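Probable sugar ABC transporter, sugar-binding protein (PDB 2W7Y) probably delivers blood-group-type oligosaccharides to an ABC transporter, and binds the blood group A-trisaccharide as an extracellular solute-binding protein of Streptococcus pneumoniae. Local coordinates at residues Val136-Lys141 against Ala303-Gly308. Sequence-based numbering, arbitrary orientation.
Sequences VGLNYK and AISSSG
The backbones of N139 and S307 come closest here, their CA atoms 5.4 Å apart, where a type II' beta turn from V136 to N139 meets the end of strand 302-306 in this two-lobed solute-binding fold. The turn joins helix 133-136 to helix 139-142; G137 sits at its second position with positive phi, and N139 N closes it on V136 O. The strand, paired with 157-164 and 383-385 in the mixed sheet, gives way at S307 to loop, and G308 lies near the bound galactose and N-acetylgalactosamine units.

The L138 side chain starts out toward 303-308, and that of S307 toward the turn, aimed at N139. With CG anti to the backbone N (chi1 -170°), L138 reaches along the strand end and lays CD2 3.7 Å from S306 C, on the peptide between S306 and S307; the same methyl lies 3.9 Å from S305 OG. S307 OG lies 3.3 Å from L138 O and beside L138 CG. On the other side of S307, N139 presents the oxygen of its amide, OD1 standing 3.3 Å from S307 CB. The amide is fixed by its nitrogen: ND2 donates to V136 O and to H153 O. V136 O thus accepts from both the backbone N and ND2 of N139. H153 in turn bonds S307 O through its ND1, and N143 ND2 bonds G308 O, so H153 and N143 hold the carbonyls of S307 and G308. The bond from N139 ND2 to V136 O is 2.9 Å long. Nearly straight at 162°, it lies in the carbonyl plane of V136 and close to the amide plane of N139.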
ATOM      1  N   VAL A 136      -2.067   3.470  17.243  1.00 23.20           N
ATOM      2  CA  VAL A 136      -2.205   3.879  15.840  1.00 23.22           C
ATOM      3  C   VAL A 136      -0.849   3.944  15.129  1.00 23.23           C
ATOM      4  O   VAL A 136      -0.790   3.949  13.894  1.00 23.30           O
ATOM      5  CB  VAL A 136      -2.979   5.221  15.684  1.00 23.20           C
ATOM      6  CG1 VAL A 136      -4.378   5.102  16.285  1.00 23.11           C
ATOM      7  CG2 VAL A 136      -2.211   6.392  16.306  1.00 23.17           C
ATOM      8  N   GLY A 137       0.223   3.998  15.923  1.00 23.16           N
ATOM      9  CA  GLY A 137       1.599   3.951  15.434  1.00 23.13           C
ATOM     10  C   GLY A 137       1.961   5.011  14.415  1.00 23.22           C
ATOM     11  O   GLY A 137       1.845   6.208  14.684  1.00 23.19           O
ATOM     12  N   LEU A 138       2.390   4.553  13.240  1.00 23.27           N
ATOM     13  CA  LEU A 138       2.836   5.420  12.147  1.00 23.30           C
ATOM     14  C   LEU A 138       1.749   6.378  11.630  1.00 23.36           C
ATOM     15  O   LEU A 138       2.069   7.453  11.121  1.00 23.38           O
ATOM     16  CB  LEU A 138       3.415   4.573  11.000  1.00 23.25           C
ATOM     17  CG  LEU A 138       4.149   5.257   9.839  1.00 23.31           C
ATOM     18  CD1 LEU A 138       5.359   6.053  10.322  1.00 23.27           C
ATOM     19  CD2 LEU A 138       4.572   4.231   8.802  1.00 23.30           C
ATOM     20  N   ASN A 139       0.479   5.985  11.766  1.00 23.23           N
ATOM     21  CA  ASN A 139      -0.660   6.847  11.413  1.00 23.21           C
ATOM     22  C   ASN A 139      -0.614   8.202  12.114  1.00 23.22           C
ATOM     23  O   ASN A 139      -0.986   9.219  11.528  1.00 23.13           O
ATOM     24  CB  ASN A 139      -1.999   6.169  11.747  1.00 22.97           C
ATOM     25  CG  ASN A 139      -2.306   4.993  10.849  1.00 23.08           C
ATOM     26  OD1 ASN A 139      -2.722   5.160   9.699  1.00 23.02           O
ATOM     27  ND2 ASN A 139      -2.119   3.788  11.376  1.00 22.84           N
ATOM     28  N   TYR A 140      -0.154   8.199  13.366  1.00 23.23           N
ATOM     29  CA  TYR A 140      -0.184   9.380  14.224  1.00 23.26           C
ATOM     30  C   TYR A 140       0.565  10.575  13.641  1.00 23.28           C
ATOM     31  O   TYR A 140       0.031  11.682  13.612  1.00 23.39           O
ATOM     32  CB  TYR A 140       0.336   9.052  15.631  1.00 23.25           C
ATOM     33  CG  TYR A 140       0.018  10.125  16.653  1.00 23.24           C
ATOM     34  CD1 TYR A 140      -1.240  10.192  17.256  1.00 23.18           C
ATOM     35  CD2 TYR A 140       0.966  11.086  17.003  1.00 23.13           C
ATOM     36  CE1 TYR A 140      -1.544  11.178  18.184  1.00 23.13           C
ATOM     37  CE2 TYR A 140       0.671  12.077  17.936  1.00 23.42           C
ATOM     38  CZ  TYR A 140      -0.585  12.114  18.521  1.00 23.26           C
ATOM     39  OH  TYR A 140      -0.882  13.090  19.444  1.00 23.39           O
ATOM     40  N   LYS A 141       1.791  10.350  13.179  1.00 23.42           N
ATOM     41  CA  LYS A 141       2.601  11.415  12.589  1.00 23.50           C
ATOM     42  C   LYS A 141       2.316  11.599  11.098  1.00 23.63           C
ATOM     43  O   LYS A 141       2.193  12.730  10.618  1.00 23.73           O
ATOM     44  CB  LYS A 141       4.081  11.144  12.816  1.00 23.62           C
ATOM     45  N   ALA A 303      13.050   1.453   0.678  1.00 22.99           N
ATOM     46  CA  ALA A 303      11.797   0.732   0.886  1.00 23.01           C
ATOM     47  C   ALA A 303      10.648   1.712   1.084  1.00 23.02           C
ATOM     48  O   ALA A 303      10.866   2.894   1.342  1.00 22.97           O
ATOM     49  CB  ALA A 303      11.911  -0.217   2.077  1.00 22.94           C
ATOM     50  N   ILE A 304       9.423   1.217   0.937  1.00 23.13           N
ATOM     51  CA  ILE A 304       8.235   2.024   1.182  1.00 23.11           C
ATOM     52  C   ILE A 304       7.748   1.778   2.612  1.00 23.17           C
ATOM     53  O   ILE A 304       7.572   0.629   3.030  1.00 23.11           O
ATOM     54  CB  ILE A 304       7.113   1.737   0.136  1.00 23.07           C
ATOM     55  CG1 ILE A 304       7.531   2.260  -1.244  1.00 23.11           C
ATOM     56  CG2 ILE A 304       5.790   2.377   0.561  1.00 22.83           C
ATOM     57  CD1 ILE A 304       6.870   1.573  -2.427  1.00 22.16           C
ATOM     58  N   SER A 305       7.565   2.863   3.362  1.00 23.20           N
ATOM     59  CA  SER A 305       6.988   2.791   4.700  1.00 23.39           C
ATOM     60  C   SER A 305       6.031   3.942   4.927  1.00 23.47           C
ATOM     61  O   SER A 305       6.438   5.064   5.253  1.00 23.57           O
ATOM     62  CB  SER A 305       8.065   2.782   5.785  1.00 23.28           C
ATOM     63  OG  SER A 305       7.497   2.439   7.039  1.00 23.59           O
ATOM     64  N   SER A 306       4.752   3.656   4.726  1.00 23.58           N
ATOM     65  CA  SER A 306       3.708   4.618   5.005  1.00 23.83           C
ATOM     66  C   SER A 306       2.565   3.955   5.753  1.00 23.69           C
ATOM     67  O   SER A 306       2.622   2.758   6.064  1.00 23.75           O
ATOM     68  CB  SER A 306       3.228   5.297   3.722  1.00 23.73           C
ATOM     69  OG  SER A 306       2.686   4.344   2.836  1.00 25.27           O
ATOM     70  N   SER A 307       1.550   4.748   6.074  1.00 23.63           N
ATOM     71  CA  SER A 307       0.388   4.274   6.802  1.00 23.51           C
ATOM     72  C   SER A 307      -0.646   3.727   5.835  1.00 23.31           C
ATOM     73  O   SER A 307      -1.113   2.597   5.990  1.00 23.39           O
ATOM     74  CB  SER A 307      -0.219   5.415   7.619  1.00 23.49           C
ATOM     75  OG  SER A 307       0.766   6.040   8.421  1.00 24.29           O
ATOM     76  N   GLY A 308      -0.971   4.535   4.826  1.00 23.10           N
ATOM     77  CA  GLY A 308      -2.124   4.304   3.964  1.00 22.97           C
ATOM     78  C   GLY A 308      -3.377   4.884   4.602  1.00 22.88           C
ATOM     79  O   GLY A 308      -3.365   5.277   5.769  1.00 22.71           O
TER